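Local structure of GTP pyrophosphokinase YjbM (5F2V) at residues C[6-11]-C[69-74]; C[75-80]-C[141-146]; C[120-125]-C[133-138]. The protein synthesises the alarmone (p)ppGpp by transferring pyrophosphate from ATP to GTP or GDP, working as an allosterically regulated homotetramer. One frame throughout, in Å; residues are numbered along the deposited sequence.

Contact 1 of 3, residues C[6-11]-C[69-74]. With APC (diphosphomethylphosphonic acid adenosyl ester), chain Q.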
# COMPACT_ATOMS: atom_id res chain seq x y z
N ARG C 6 3.21 5.48 22.49
CA ARG C 6 4.06 6.64 22.20
C ARG C 6 5.52 6.23 22.07
O ARG C 6 6.28 6.77 21.26
CB ARG C 6 3.92 7.70 23.29
CG ARG C 6 4.10 9.13 22.82
CD ARG C 6 5.50 9.41 22.28
NE ARG C 6 5.61 10.80 21.83
CZ ARG C 6 6.39 11.22 20.84
NH1 ARG C 6 7.15 10.37 20.17
NH2 ARG C 6 6.39 12.52 20.53
N PHE C 7 5.92 5.29 22.91
CA PHE C 7 7.29 4.81 22.93
C PHE C 7 7.66 4.09 21.64
O PHE C 7 8.81 4.09 21.23
CB PHE C 7 7.49 3.89 24.14
CG PHE C 7 8.69 3.01 24.03
CD1 PHE C 7 9.92 3.43 24.49
CD2 PHE C 7 8.59 1.76 23.44
CE1 PHE C 7 11.02 2.62 24.37
CE2 PHE C 7 9.69 0.97 23.31
CZ PHE C 7 10.90 1.39 23.77
N LEU C 8 6.67 3.46 21.01
CA LEU C 8 6.93 2.56 19.90
C LEU C 8 6.91 3.28 18.56
O LEU C 8 7.42 2.75 17.57
CB LEU C 8 5.90 1.43 19.87
CG LEU C 8 6.02 0.46 21.03
CD1 LEU C 8 4.85 -0.48 20.99
CD2 LEU C 8 7.33 -0.28 20.93
N VAL C 9 6.31 4.46 18.53
CA VAL C 9 6.22 5.25 17.31
C VAL C 9 7.51 5.25 16.49
O VAL C 9 7.48 4.90 15.31
CB VAL C 9 5.83 6.71 17.62
CG1 VAL C 9 5.94 7.57 16.37
CG2 VAL C 9 4.42 6.77 18.20
N PRO C 10 8.64 5.63 17.10
CA PRO C 10 9.90 5.54 16.34
C PRO C 10 10.16 4.12 15.82
O PRO C 10 10.84 3.95 14.81
CB PRO C 10 10.97 5.97 17.35
CG PRO C 10 10.34 5.84 18.68
CD PRO C 10 8.87 6.12 18.47
N TYR C 11 9.63 3.11 16.49
CA TYR C 11 9.90 1.75 16.05
C TYR C 11 9.08 1.42 14.81
O TYR C 11 9.64 0.86 13.88
CB TYR C 11 9.68 0.74 17.19
CG TYR C 11 10.83 0.82 18.20
CD1 TYR C 11 10.79 1.73 19.27
CD2 TYR C 11 11.97 0.05 18.04
CE1 TYR C 11 11.84 1.82 20.16
CE2 TYR C 11 13.03 0.15 18.91
CZ TYR C 11 12.96 1.02 19.98
OH TYR C 11 14.03 1.09 20.86
N GLN C 69 16.78 -6.01 21.08
CA GLN C 69 17.31 -5.91 19.73
C GLN C 69 16.26 -6.20 18.68
O GLN C 69 16.53 -6.09 17.48
CB GLN C 69 18.51 -6.85 19.55
CG GLN C 69 19.63 -6.60 20.54
CD GLN C 69 20.80 -7.53 20.35
OE1 GLN C 69 20.87 -8.25 19.36
NE2 GLN C 69 21.74 -7.53 21.30
N ASP C 70 15.04 -6.51 19.10
CA ASP C 70 14.03 -6.95 18.13
C ASP C 70 12.67 -6.30 18.34
O ASP C 70 11.66 -6.85 17.93
CB ASP C 70 13.89 -8.47 18.19
CG ASP C 70 13.06 -8.91 19.36
OD1 ASP C 70 13.50 -8.71 20.50
OD2 ASP C 70 11.95 -9.45 19.14
N ILE C 71 12.64 -5.14 18.99
CA ILE C 71 11.39 -4.39 19.09
C ILE C 71 10.89 -4.04 17.70
O ILE C 71 9.70 -3.97 17.43
CB ILE C 71 11.55 -3.14 19.91
CG1 ILE C 71 12.05 -3.49 21.30
CG2 ILE C 71 10.22 -2.42 20.01
CD1 ILE C 71 12.11 -2.30 22.22
N ALA C 72 11.84 -3.82 16.81
CA ALA C 72 11.56 -3.57 15.43
C ALA C 72 12.12 -4.74 14.67
O ALA C 72 13.31 -5.03 14.77
CB ALA C 72 12.21 -2.25 14.96
N GLY C 73 11.29 -5.42 13.90
CA GLY C 73 11.80 -6.55 13.18
C GLY C 73 11.43 -6.52 11.72
O GLY C 73 10.34 -6.09 11.36
N LEU C 74 12.36 -6.96 10.89
CA LEU C 74 12.05 -7.28 9.51
C LEU C 74 12.46 -8.72 9.18
O LEU C 74 13.35 -9.29 9.81
CB LEU C 74 12.74 -6.30 8.56
CG LEU C 74 12.04 -4.97 8.30
CD1 LEU C 74 12.44 -3.96 9.36
CD2 LEU C 74 12.38 -4.47 6.91
PG APC Q . 11.54 -13.74 21.11
O1G APC Q . 12.70 -13.00 21.65
O2G APC Q . 11.39 -14.94 21.96
O3G APC Q . 10.45 -12.78 21.40
PB APC Q . 12.03 -12.82 18.57
O1B APC Q . 12.96 -13.28 17.46
O2B APC Q . 12.75 -11.76 19.38
O3B APC Q . 11.71 -14.06 19.56
PA APC Q . 9.00 -13.12 18.36
O1A APC Q . 8.94 -14.20 17.31
O2A APC Q . 9.34 -14.01 19.50
C3A APC Q . 10.50 -12.24 17.79
O5' APC Q . 7.66 -12.09 18.62
C5' APC Q . 6.27 -12.32 18.29
C4' APC Q . 5.72 -12.27 16.83
O4' APC Q . 6.43 -11.43 15.85
C3' APC Q . 5.63 -13.53 16.00
O3' APC Q . 4.41 -13.58 15.20
C2' APC Q . 6.67 -13.55 14.96
O2' APC Q . 6.30 -14.36 13.81
C1' APC Q . 6.76 -12.13 14.59
N9 APC Q . 8.06 -11.71 14.23
C8 APC Q . 8.96 -11.76 15.17
N7 APC Q . 10.18 -11.28 14.75
C5 APC Q . 9.91 -10.88 13.37
C6 APC Q . 10.69 -10.30 12.34
N6 APC Q . 12.07 -10.00 12.51
N1 APC Q . 10.08 -10.06 11.18
C2 APC Q . 8.79 -10.36 10.98
N3 APC Q . 7.98 -10.91 11.91
C4 APC Q . 8.51 -11.18 13.10

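Contact 2 of 3, residues C[75-80]-C[141-146]. With APC (diphosphomethylphosphonic acid adenosyl ester), chain Q.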
# COMPACT_ATOMS: atom_id res chain seq x y z
N ARG C 75 11.79 -9.31 8.21
CA ARG C 75 12.08 -10.67 7.81
C ARG C 75 12.18 -10.75 6.30
O ARG C 75 11.23 -10.45 5.59
CB ARG C 75 11.01 -11.62 8.33
CG ARG C 75 11.30 -13.09 8.03
CD ARG C 75 10.31 -14.02 8.71
NE ARG C 75 10.38 -13.93 10.16
CZ ARG C 75 9.33 -14.06 10.95
NH1 ARG C 75 8.15 -14.29 10.40
NH2 ARG C 75 9.44 -13.97 12.27
N ILE C 76 13.36 -11.12 5.82
CA ILE C 76 13.64 -11.23 4.40
C ILE C 76 13.59 -12.72 4.02
O ILE C 76 14.24 -13.55 4.66
CB ILE C 76 15.02 -10.61 4.07
CG1 ILE C 76 15.01 -9.11 4.35
CG2 ILE C 76 15.41 -10.89 2.63
CD1 ILE C 76 16.33 -8.38 4.05
N MET C 77 12.81 -13.05 3.00
CA MET C 77 12.63 -14.45 2.59
C MET C 77 13.24 -14.73 1.21
O MET C 77 13.12 -13.91 0.29
CB MET C 77 11.14 -14.81 2.58
CG MET C 77 10.74 -15.86 3.60
SD MET C 77 10.33 -15.20 5.22
CE MET C 77 8.94 -14.16 4.83
N CYS C 78 13.91 -15.89 1.08
CA CYS C 78 14.54 -16.27 -0.18
C CYS C 78 14.22 -17.68 -0.58
O CYS C 78 13.89 -18.52 0.26
CB CYS C 78 16.06 -16.13 -0.13
SG CYS C 78 16.76 -15.26 1.29
N GLN C 79 14.33 -17.96 -1.88
CA GLN C 79 14.11 -19.30 -2.40
C GLN C 79 15.20 -20.23 -1.93
O GLN C 79 14.93 -21.33 -1.43
CB GLN C 79 14.04 -19.29 -3.93
CG GLN C 79 12.71 -18.81 -4.49
CD GLN C 79 12.78 -18.45 -5.96
OE1 GLN C 79 13.87 -18.31 -6.53
NE2 GLN C 79 11.62 -18.27 -6.59
N PHE C 80 16.45 -19.77 -2.04
CA PHE C 80 17.62 -20.62 -1.87
C PHE C 80 18.52 -20.27 -0.68
O PHE C 80 18.84 -19.11 -0.46
CB PHE C 80 18.43 -20.60 -3.16
CG PHE C 80 17.63 -20.95 -4.39
CD1 PHE C 80 17.21 -22.25 -4.60
CD2 PHE C 80 17.31 -19.99 -5.32
CE1 PHE C 80 16.48 -22.58 -5.73
CE2 PHE C 80 16.58 -20.31 -6.44
CZ PHE C 80 16.16 -21.62 -6.65
N ARG C 141 15.51 -15.95 6.13
CA ARG C 141 15.02 -17.32 6.14
C ARG C 141 14.76 -17.81 4.72
O ARG C 141 14.54 -17.00 3.82
CB ARG C 141 13.72 -17.41 6.93
CG ARG C 141 13.81 -16.90 8.33
CD ARG C 141 12.43 -16.75 8.89
NE ARG C 141 12.45 -16.71 10.34
CZ ARG C 141 11.42 -17.05 11.10
NH1 ARG C 141 10.26 -17.44 10.55
NH2 ARG C 141 11.52 -16.99 12.43
N THR C 142 14.77 -19.11 4.51
CA THR C 142 14.23 -19.64 3.27
C THR C 142 12.70 -19.65 3.38
O THR C 142 12.15 -19.81 4.47
CB THR C 142 14.75 -21.05 2.97
OG1 THR C 142 14.50 -21.89 4.11
CG2 THR C 142 16.24 -21.02 2.69
N LEU C 143 12.03 -19.48 2.25
CA LEU C 143 10.59 -19.73 2.18
C LEU C 143 10.19 -21.02 2.89
O LEU C 143 9.21 -21.04 3.63
CB LEU C 143 10.13 -19.82 0.73
CG LEU C 143 10.10 -18.55 -0.10
CD1 LEU C 143 9.86 -18.97 -1.54
CD2 LEU C 143 8.97 -17.71 0.41
N ALA C 144 10.94 -22.10 2.66
CA ALA C 144 10.61 -23.39 3.27
C ALA C 144 10.72 -23.37 4.80
O ALA C 144 9.79 -23.76 5.51
CB ALA C 144 11.47 -24.49 2.70
N MET C 145 11.87 -22.92 5.30
CA MET C 145 12.05 -22.80 6.75
C MET C 145 10.98 -21.90 7.35
O MET C 145 10.43 -22.21 8.41
CB MET C 145 13.44 -22.26 7.08
CG MET C 145 14.08 -22.88 8.32
SD MET C 145 13.59 -22.13 9.90
CE MET C 145 13.28 -20.42 9.39
N ASN C 146 10.67 -20.79 6.68
CA ASN C 146 9.69 -19.86 7.21
C ASN C 146 8.32 -20.50 7.30
O ASN C 146 7.60 -20.27 8.27
CB ASN C 146 9.60 -18.59 6.36
CG ASN C 146 8.58 -17.60 6.91
OD1 ASN C 146 8.70 -17.15 8.05
ND2 ASN C 146 7.58 -17.27 6.10
PG APC Q . 11.54 -13.74 21.11
O1G APC Q . 12.70 -13.00 21.65
O2G APC Q . 11.39 -14.94 21.96
O3G APC Q . 10.45 -12.78 21.40
PB APC Q . 12.03 -12.82 18.57
O1B APC Q . 12.96 -13.28 17.46
O2B APC Q . 12.75 -11.76 19.38
O3B APC Q . 11.71 -14.06 19.56
PA APC Q . 9.00 -13.12 18.36
O1A APC Q . 8.94 -14.20 17.31
O2A APC Q . 9.34 -14.01 19.50
C3A APC Q . 10.50 -12.24 17.79
O5' APC Q . 7.66 -12.09 18.62
C5' APC Q . 6.27 -12.32 18.29
C4' APC Q . 5.72 -12.27 16.83
O4' APC Q . 6.43 -11.43 15.85
C3' APC Q . 5.63 -13.53 16.00
O3' APC Q . 4.41 -13.58 15.20
C2' APC Q . 6.67 -13.55 14.96
O2' APC Q . 6.30 -14.36 13.81
C1' APC Q . 6.76 -12.13 14.59
N9 APC Q . 8.06 -11.71 14.23
C8 APC Q . 8.96 -11.76 15.17
N7 APC Q . 10.18 -11.28 14.75
C5 APC Q . 9.91 -10.88 13.37
C6 APC Q . 10.69 -10.30 12.34
N6 APC Q . 12.07 -10.00 12.51
N1 APC Q . 10.08 -10.06 11.18
C2 APC Q . 8.79 -10.36 10.98
N3 APC Q . 7.98 -10.91 11.91
C4 APC Q . 8.51 -11.18 13.10

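Contact 3 of 3, residues C[120-125]-C[133-138]. With MG (magnesium ion), chain R; APC (diphosphomethylphosphonic acid adenosyl ester), chain Q.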
# COMPACT_ATOMS: atom_id res chain seq x y z
N VAL C 120 21.65 -7.78 13.51
CA VAL C 120 21.05 -6.58 14.05
C VAL C 120 21.71 -5.34 13.45
O VAL C 120 22.92 -5.31 13.26
CB VAL C 120 21.17 -6.54 15.56
CG1 VAL C 120 20.44 -5.34 16.09
CG2 VAL C 120 20.61 -7.81 16.14
N VAL C 121 20.90 -4.34 13.12
CA VAL C 121 21.42 -3.10 12.57
C VAL C 121 21.05 -1.91 13.46
O VAL C 121 20.02 -1.91 14.14
CB VAL C 121 20.91 -2.84 11.14
CG1 VAL C 121 21.08 -4.07 10.28
CG2 VAL C 121 19.45 -2.40 11.16
N LEU C 122 21.92 -0.91 13.49
CA LEU C 122 21.56 0.36 14.14
C LEU C 122 21.11 1.35 13.04
O LEU C 122 21.89 1.66 12.13
CB LEU C 122 22.73 0.90 14.96
CG LEU C 122 22.51 2.07 15.91
CD1 LEU C 122 21.36 1.80 16.88
CD2 LEU C 122 23.78 2.35 16.67
N TYR C 123 19.86 1.79 13.09
CA TYR C 123 19.30 2.63 12.03
C TYR C 123 19.07 4.07 12.52
O TYR C 123 18.43 4.27 13.55
CB TYR C 123 17.99 2.01 11.52
CG TYR C 123 17.30 2.76 10.40
CD1 TYR C 123 17.77 2.70 9.10
CD2 TYR C 123 16.16 3.51 10.65
CE1 TYR C 123 17.13 3.39 8.06
CE2 TYR C 123 15.52 4.21 9.63
CZ TYR C 123 16.01 4.14 8.33
OH TYR C 123 15.38 4.81 7.31
N PRO C 124 19.62 5.07 11.79
CA PRO C 124 19.60 6.47 12.21
C PRO C 124 18.34 7.18 11.75
O PRO C 124 18.26 7.70 10.64
CB PRO C 124 20.83 7.05 11.51
CG PRO C 124 20.89 6.29 10.25
CD PRO C 124 20.41 4.89 10.56
N LEU C 125 17.33 7.18 12.61
CA LEU C 125 16.02 7.66 12.22
C LEU C 125 15.94 9.16 12.39
O LEU C 125 16.28 9.69 13.44
CB LEU C 125 14.95 6.96 13.07
CG LEU C 125 13.47 7.30 12.88
CD1 LEU C 125 12.88 6.58 11.67
CD2 LEU C 125 12.70 6.94 14.17
N HIS C 133 18.75 6.88 17.03
CA HIS C 133 19.23 5.56 16.61
C HIS C 133 18.44 4.39 17.23
O HIS C 133 18.28 4.31 18.44
CB HIS C 133 20.71 5.41 16.94
CG HIS C 133 21.58 6.39 16.23
ND1 HIS C 133 21.92 7.61 16.77
CD2 HIS C 133 22.14 6.35 14.99
CE1 HIS C 133 22.67 8.27 15.90
NE2 HIS C 133 22.82 7.53 14.82
N VAL C 134 17.95 3.50 16.39
CA VAL C 134 17.12 2.40 16.90
C VAL C 134 17.63 1.04 16.42
O VAL C 134 18.09 0.90 15.29
CB VAL C 134 15.63 2.56 16.51
CG1 VAL C 134 15.12 3.95 16.94
CG2 VAL C 134 15.42 2.35 15.03
N LEU C 135 17.60 0.06 17.31
CA LEU C 135 17.97 -1.28 16.91
C LEU C 135 16.87 -1.85 16.03
O LEU C 135 15.67 -1.67 16.30
CB LEU C 135 18.21 -2.18 18.12
CG LEU C 135 19.45 -1.71 18.88
CD1 LEU C 135 19.51 -2.34 20.25
CD2 LEU C 135 20.71 -1.96 18.06
N VAL C 136 17.29 -2.51 14.95
CA VAL C 136 16.37 -3.24 14.10
C VAL C 136 16.94 -4.61 13.82
O VAL C 136 18.05 -4.72 13.30
CB VAL C 136 16.11 -2.54 12.78
CG1 VAL C 136 15.23 -3.41 11.89
CG2 VAL C 136 15.48 -1.16 13.01
N GLU C 137 16.18 -5.66 14.14
CA GLU C 137 16.59 -7.02 13.82
C GLU C 137 16.09 -7.42 12.44
O GLU C 137 14.90 -7.33 12.15
CB GLU C 137 16.10 -8.01 14.86
CG GLU C 137 16.58 -9.44 14.63
CD GLU C 137 15.68 -10.47 15.27
OE1 GLU C 137 14.62 -10.75 14.66
OE2 GLU C 137 16.01 -11.00 16.36
N ILE C 138 17.00 -7.89 11.59
CA ILE C 138 16.64 -8.35 10.25
C ILE C 138 16.87 -9.85 10.11
O ILE C 138 18.00 -10.31 9.94
CB ILE C 138 17.45 -7.64 9.17
CG1 ILE C 138 17.12 -6.16 9.16
CG2 ILE C 138 17.15 -8.24 7.80
CD1 ILE C 138 17.91 -5.40 8.16
MG MG R . 13.82 -11.34 17.58
PG APC Q . 11.54 -13.74 21.11
O1G APC Q . 12.70 -13.00 21.65
O2G APC Q . 11.39 -14.94 21.96
O3G APC Q . 10.45 -12.78 21.40
PB APC Q . 12.03 -12.82 18.57
O1B APC Q . 12.96 -13.28 17.46
O2B APC Q . 12.75 -11.76 19.38
O3B APC Q . 11.71 -14.06 19.56
PA APC Q . 9.00 -13.12 18.36
O1A APC Q . 8.94 -14.20 17.31
O2A APC Q . 9.34 -14.01 19.50
C3A APC Q . 10.50 -12.24 17.79
O5' APC Q . 7.66 -12.09 18.62
C5' APC Q . 6.27 -12.32 18.29
C4' APC Q . 5.72 -12.27 16.83
O4' APC Q . 6.43 -11.43 15.85
C3' APC Q . 5.63 -13.53 16.00
O3' APC Q . 4.41 -13.58 15.20
C2' APC Q . 6.67 -13.55 14.96
O2' APC Q . 6.30 -14.36 13.81
C1' APC Q . 6.76 -12.13 14.59
N9 APC Q . 8.06 -11.71 14.23
C8 APC Q . 8.96 -11.76 15.17
N7 APC Q . 10.18 -11.28 14.75
C5 APC Q . 9.91 -10.88 13.37
C6 APC Q . 10.69 -10.30 12.34
N6 APC Q . 12.07 -10.00 12.51
N1 APC Q . 10.08 -10.06 11.18
C2 APC Q . 8.79 -10.36 10.98
N3 APC Q . 7.98 -10.91 11.91
C4 APC Q . 8.51 -11.18 13.10
O HOH W 1 12.49 -11.25 15.79
O HOH W 2 15.48 -11.66 19.18

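Contact 1 of 3, residues C[6-11]-C[69-74]
One face of the Y11 ring receives the CG2 methyl of I71, which stands 3.6 Å above the ring plane and toward its rim; at the ring edge, near the plane, lie CB of A72 and the helix carbonyl oxygens of F7 and L8. The CG2 carbon is 3.9 Å from the ring centroid and 21° off the normal, which meets the geometry of a CH-pi contact. The arrangement is helix-on-sheet packing at the synthetase domain of the RelA/SpoT family: helix 3-29 rests where the loop before strand 72-78 turns into the sheet. I71 carries most of the apolar contact. Its CG2 branch, anti to the backbone N, also reaches CD2 of L8 at 3.7 Å, while CD1, the tip of the other branch, comes to the edge of the F7 ring with CZ 4.2 Å away. A72 adds its CB, 3.9 Å from Y11 CD2. With an alanine in place of the tyrosine, CG2 of I71 would probably lose its aromatic face and a gap is likely to open between helix and strand. Next to I71, D70 points away from the helix; a magnesium-site residue of this enzyme, although not among the metal's ligands in this model, it makes salt bridges to R44, K46 and K54. Segment 69-74 has the helix on one side and the nucleotide on the other. G73 brings no side chain, and its CA lies 3.5 Å from N6 of the adenine. That amino group donates to the backbone O of L74 over 3.1 Å with 159° at the hydrogen.

Contact 2 of 3, residues C[75-80]-C[141-146]
R75 sends CG anti to its own backbone N (chi1 -176°) and then bends at chi3 (-63°), whereas R141 places CG beside its backbone N and runs extended to NE; these two courses lay the guanidinium groups flat on each other. The planes are only 9° apart and the centres 3.6 Å. The other face of the R75 guanidinium meets the adenine, with N3 lying 3.3 Å above the plane, so this ATP-binding arginine is sandwiched between base and R141. Each group also has a hydrogen bond: Q139 OE1 accepts from R75 NE, and N146 OD1 accepts from R141 NH1 at 3.0 Å, in the amide plane on a lone pair. N146, a residue of the allosteric alarmone site, turns its amide to M77 as well: M77 SD lies 3.4 Å from N146 CG.

Beyond the stack, the backbones pair as parallel strands. R141 N donates to I76 O (3.1 Å), C78 N to R141 O (3.0 Å), and L143 N to C78 O (2.9 Å), the last already from the first turn of the helix. T142 is its N-cap, with OG1 accepting from M145 N at 3.1 Å.

Strand 72-78 is flanked on its far side by strand 40-45, whose F40 touches M77 and L143. I76 and C78 face helix 81-93, F80 reaches helix 165-192, and F147 of a third subunit packs on Q79 and L143.

Contact 3 of 3, residues C[120-125]-C[133-138]
V121 and V136 lie side by side on the tightly packed face of this antiparallel hairpin, with CG2 of V121 3.7 Å from CB of V136. I138 extends the row, its CD1 reaching CG1 of V121 at 4.0 Å, and Y123 and V134 continue it at the other end; all five are buried. V121 with V136 and Y123 with V134 are hydrogen-bonded pairs, each closed by two N-H to O bonds, V121 N to V136 O measuring 2.9 Å at 173°. The opposite face opens to solvent toward L122, P124 and H133, though V120 at its other end is buried, its CG1 3.9 Å from L135 CD2. L122 and L135, both partly exposed, meet through methyl tips, CD1 to CD2 at 4.0 Å. L122 CD1 touches CB of H133, whose exposed imidazole lies obliquely to CA of P124, its CD2 3.8 Å from that atom.

On that same face E137, the inferred proton acceptor, turns to the active site. Its CG lies opposite the backbone N, and the extended chain carries OE2 to the magnesium ion at 2.5 Å, while OE1 takes a hydrogen bond from a metal-bound water and a weak one from N6 of the adenine. O1B and O2B of the nucleotide and a second water also bind the metal.

On the buried face V136 meets A72 and L74 of strand 72-78 and L18 of helix 3-29, the helix whose E17 and K21 hydrogen-bond Y123 OH. Strand 98-100 flanks strand 116-127 on its other edge, where V100 touches L122 and L135.

How the contacts relate
All three contacts reach one mixed sheet. Contacts 1 and 2 take successive halves of strand 72-78, their centres about 23 Å apart on opposite sides of the chain's centre. Contact 3 comes along the chain between the two segments of contact 2 and shares strand 130-142 with it; its centre is about 9 Å from that of contact 1 and about 21 Å from that of contact 2. Backbone bonds join contacts 1 and 3, L74 N to E137 O at 2.9 Å and A72 O to E137 N at 3.0 Å, whereas I76 CD1 packs on I138 CG2 between contacts 2 and 3. Each contact touches the nucleotide, so strands 72-78 and 130-142 together position adenine-binding and metal-binding groups.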